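Local coordinates for protein citrate synthase (Metallosphaera sedula, PDB 6ABW) that probably condenses oxaloacetate with acetyl-CoA and water to give citrate and free CoA, the entry step of the tricarboxylic acid cycle, at residues 190-195 / 322-327. Sequence-based numbering, arbitrary orientation.
Sequences ILYADH and PNTDFY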
ATOM      1  N   ILE A 190      -2.837  22.644  -7.788  1.00  9.46           N
ATOM      2  CA  ILE A 190      -4.300  22.542  -8.039  1.00  8.97           C
ATOM      3  C   ILE A 190      -4.615  21.604  -9.207  1.00  9.03           C
ATOM      4  O   ILE A 190      -5.553  20.779  -9.137  1.00  8.63           O
ATOM      5  CB  ILE A 190      -4.894  23.948  -8.329  1.00  9.27           C
ATOM      6  CG1 ILE A 190      -4.816  24.838  -7.046  1.00  9.92           C
ATOM      7  CG2 ILE A 190      -6.347  23.822  -8.793  1.00  9.72           C
ATOM      8  CD1 ILE A 190      -5.020  26.310  -7.326  1.00 11.15           C
ATOM      9  N   LEU A 191      -3.803  21.709 -10.261  1.00  8.79           N
ATOM     10  CA  LEU A 191      -4.088  21.004 -11.514  1.00  9.14           C
ATOM     11  C   LEU A 191      -4.090  19.484 -11.381  1.00  9.60           C
ATOM     12  O   LEU A 191      -4.856  18.780 -12.033  1.00 10.69           O
ATOM     13  CB  LEU A 191      -3.108  21.462 -12.611  1.00  9.43           C
ATOM     14  CG  LEU A 191      -3.320  22.862 -13.227  1.00 10.95           C
ATOM     15  CD1 LEU A 191      -2.167  23.394 -14.055  1.00 11.01           C
ATOM     16  CD2 LEU A 191      -4.616  22.902 -14.046  1.00 11.35           C
ATOM     17  N   TYR A 192      -3.174  18.964 -10.572  1.00  9.40           N
ATOM     18  CA  TYR A 192      -3.002  17.563 -10.367  1.00  9.84           C
ATOM     19  C   TYR A 192      -3.776  16.973  -9.159  1.00 10.50           C
ATOM     20  O   TYR A 192      -3.638  15.771  -8.878  1.00  9.67           O
ATOM     21  CB  TYR A 192      -1.489  17.231 -10.315  1.00 10.31           C
ATOM     22  CG  TYR A 192      -0.766  16.904 -11.604  1.00 10.92           C
ATOM     23  CD1 TYR A 192      -1.398  16.186 -12.654  1.00 11.92           C
ATOM     24  CD2 TYR A 192       0.578  17.176 -11.756  1.00 11.12           C
ATOM     25  CE1 TYR A 192      -0.698  15.779 -13.757  1.00 11.98           C
ATOM     26  CE2 TYR A 192       1.274  16.781 -12.879  1.00 11.34           C
ATOM     27  CZ  TYR A 192       0.618  16.075 -13.899  1.00 12.92           C
ATOM     28  OH  TYR A 192       1.336  15.630 -15.019  1.00 12.78           O
ATOM     29  N   ALA A 193      -4.639  17.794  -8.494  1.00 10.20           N
ATOM     30  CA  ALA A 193      -5.174  17.408  -7.204  1.00  9.31           C
ATOM     31  C   ALA A 193      -6.055  16.174  -7.292  1.00  9.63           C
ATOM     32  O   ALA A 193      -5.988  15.348  -6.392  1.00  9.58           O
ATOM     33  CB  ALA A 193      -5.888  18.536  -6.499  1.00  9.76           C
ATOM     34  N   ASP A 194      -6.921  16.039  -8.302  1.00 10.37           N
ATOM     35  CA  ASP A 194      -7.750  14.874  -8.403  1.00 11.42           C
ATOM     36  C   ASP A 194      -8.215  14.634  -9.843  1.00 11.96           C
ATOM     37  O   ASP A 194      -8.422  15.608 -10.559  1.00 12.22           O
ATOM     38  CB  ASP A 194      -9.050  14.996  -7.570  1.00 13.45           C
ATOM     39  CG  ASP A 194      -9.720  13.612  -7.402  1.00 16.71           C
ATOM     40  OD1 ASP A 194      -8.993  12.577  -7.113  1.00 16.69           O
ATOM     41  OD2 ASP A 194     -10.935  13.485  -7.669  1.00 18.47           O
ATOM     42  N   HIS A 195      -8.353  13.374 -10.232  1.00 11.94           N
ATOM     43  CA  HIS A 195      -8.897  13.052 -11.566  1.00 12.63           C
ATOM     44  C   HIS A 195      -9.193  11.569 -11.702  1.00 15.45           C
ATOM     45  O   HIS A 195      -8.258  10.729 -11.570  1.00 17.26           O
ATOM     46  CB  HIS A 195      -7.876  13.411 -12.635  1.00 11.98           C
ATOM     47  CG  HIS A 195      -8.451  13.799 -13.962  1.00 12.08           C
ATOM     48  ND1 HIS A 195      -8.490  12.930 -15.026  1.00 12.27           N
ATOM     49  CD2 HIS A 195      -8.981  14.957 -14.393  1.00 13.13           C
ATOM     50  CE1 HIS A 195      -9.075  13.543 -16.041  1.00 13.33           C
ATOM     51  NE2 HIS A 195      -9.385  14.763 -15.686  1.00 13.42           N
ATOM     52  N   PRO A 322      -2.909  17.188 -26.743  1.00 10.51           N
ATOM     53  CA  PRO A 322      -2.101  17.216 -25.525  1.00 11.03           C
ATOM     54  C   PRO A 322      -2.919  16.891 -24.278  1.00 10.57           C
ATOM     55  O   PRO A 322      -4.091  17.347 -24.129  1.00  9.66           O
ATOM     56  CB  PRO A 322      -1.606  18.660 -25.477  1.00 11.60           C
ATOM     57  CG  PRO A 322      -1.532  19.043 -26.929  1.00 11.31           C
ATOM     58  CD  PRO A 322      -2.743  18.409 -27.511  1.00 11.38           C
ATOM     59  N   ASN A 323      -2.335  16.104 -23.398  1.00 10.77           N
ATOM     60  CA  ASN A 323      -2.916  15.795 -22.110  1.00 10.94           C
ATOM     61  C   ASN A 323      -2.125  16.494 -21.030  1.00 11.32           C
ATOM     62  O   ASN A 323      -1.194  17.213 -21.322  1.00 10.64           O
ATOM     63  CB  ASN A 323      -3.056  14.251 -21.921  1.00 10.80           C
ATOM     64  CG  ASN A 323      -1.728  13.530 -21.799  1.00 10.61           C
ATOM     65  OD1 ASN A 323      -0.798  14.010 -21.129  1.00  9.38           O
ATOM     66  ND2 ASN A 323      -1.646  12.369 -22.396  1.00 10.32           N
ATOM     67  N   THR A 324      -2.573  16.325 -19.801  1.00 11.68           N
ATOM     68  CA  THR A 324      -2.006  17.043 -18.658  1.00 11.58           C
ATOM     69  C   THR A 324      -0.533  16.774 -18.458  1.00 11.69           C
ATOM     70  O   THR A 324       0.150  17.596 -17.805  1.00 13.85           O
ATOM     71  CB  THR A 324      -2.782  16.699 -17.374  1.00 12.37           C
ATOM     72  OG1 THR A 324      -2.367  17.581 -16.337  1.00 12.19           O
ATOM     73  CG2 THR A 324      -2.585  15.273 -16.992  1.00 13.20           C
ATOM     74  N   ASP A 325      -0.017  15.667 -19.010  1.00 10.71           N
ATOM     75  CA  ASP A 325       1.399  15.278 -18.803  1.00 11.95           C
ATOM     76  C   ASP A 325       2.371  15.947 -19.777  1.00 11.42           C
ATOM     77  O   ASP A 325       3.578  15.826 -19.624  1.00 12.03           O
ATOM     78  CB  ASP A 325       1.510  13.771 -18.785  1.00 12.58           C
ATOM     79  CG  ASP A 325       0.525  13.088 -17.730  1.00 14.62           C
ATOM     80  OD1 ASP A 325       0.450  13.535 -16.514  1.00 16.35           O
ATOM     81  OD2 ASP A 325      -0.218  12.132 -18.157  1.00 15.92           O
ATOM     82  N   PHE A 326       1.853  16.610 -20.812  1.00 11.11           N
ATOM     83  CA  PHE A 326       2.684  17.124 -21.899  1.00 11.07           C
ATOM     84  C   PHE A 326       3.536  18.316 -21.466  1.00 11.80           C
ATOM     85  O   PHE A 326       4.707  18.379 -21.789  1.00 11.31           O
ATOM     86  CB  PHE A 326       1.825  17.475 -23.165  1.00 12.21           C
ATOM     87  CG  PHE A 326       2.672  17.669 -24.413  1.00 11.93           C
ATOM     88  CD1 PHE A 326       3.195  16.615 -25.060  1.00 11.11           C
ATOM     89  CD2 PHE A 326       3.036  18.950 -24.820  1.00 12.72           C
ATOM     90  CE1 PHE A 326       3.996  16.803 -26.165  1.00 11.95           C
ATOM     91  CE2 PHE A 326       3.811  19.147 -25.930  1.00 11.56           C
ATOM     92  CZ  PHE A 326       4.285  18.089 -26.608  1.00 11.66           C
ATOM     93  N   TYR A 327       2.923  19.291 -20.776  1.00 11.09           N
ATOM     94  CA  TYR A 327       3.593  20.495 -20.325  1.00 11.73           C
ATOM     95  C   TYR A 327       3.890  20.549 -18.811  1.00 10.30           C
ATOM     96  O   TYR A 327       4.556  21.469 -18.374  1.00 11.90           O
ATOM     97  CB  TYR A 327       2.754  21.716 -20.689  1.00 12.14           C
ATOM     98  CG  TYR A 327       2.872  22.132 -22.126  1.00 12.75           C
ATOM     99  CD1 TYR A 327       4.035  22.702 -22.562  1.00 15.00           C
ATOM    100  CD2 TYR A 327       1.828  22.013 -23.004  1.00 13.94           C
ATOM    101  CE1 TYR A 327       4.173  23.113 -23.878  1.00 15.30           C
ATOM    102  CE2 TYR A 327       1.943  22.415 -24.351  1.00 14.34           C
ATOM    103  CZ  TYR A 327       3.120  22.949 -24.772  1.00 15.15           C
ATOM    104  OH  TYR A 327       3.326  23.381 -26.091  1.00 15.97           O
TER
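Tyr192, just past the end of helix 179-191, sends its ring across to Thr324 and Asp325 at the start of helix 325-335. On that side Asn323 caps the turn into the helix: its OD1 accepts from Asp325 N at 2.8 Å, in the carbonyl plane, which helps to fix the backbone that carries the aspartate. In Thr324 a chi1 of -170°, with OG1 anti to the backbone N, swings the hydroxyl toward the tyrosine, and OG1 approaches the ring obliquely, 3.6 Å from Tyr192 CE1. This buried hydroxyl has no hydrogen-bonding partner in the model, while Thr324 CG2 lies 3.8 Å from Tyr192 CE1. Asp325, predicted to be catalytic, then receives the one hydrogen bond between the segments, from Tyr192 OH to Asp325 OD1 at 2.7 Å. The acceptor, at the ring's edge and near its plane, uses its anti lone pair, and the carboxylate is turned 32° from the ring. The phenol also hydrogen-bonds Ser328 OG; a phenylalanine in place of Tyr192 would probably leave Asp325 OD1 and Ser328 OG without this hydroxyl, and the carboxylate freer to turn. The Asp325 side chain lies about 6 Å from the bound acetyl-CoA, and the bond from Tyr192 is consistent with a second-shell role in orienting this carboxylate. Phe346 of helix 342-365 packs edge-to-face with Tyr192, while Phe283 of helix 278-292 touches both Tyr192 and Thr324, bridging the two segments.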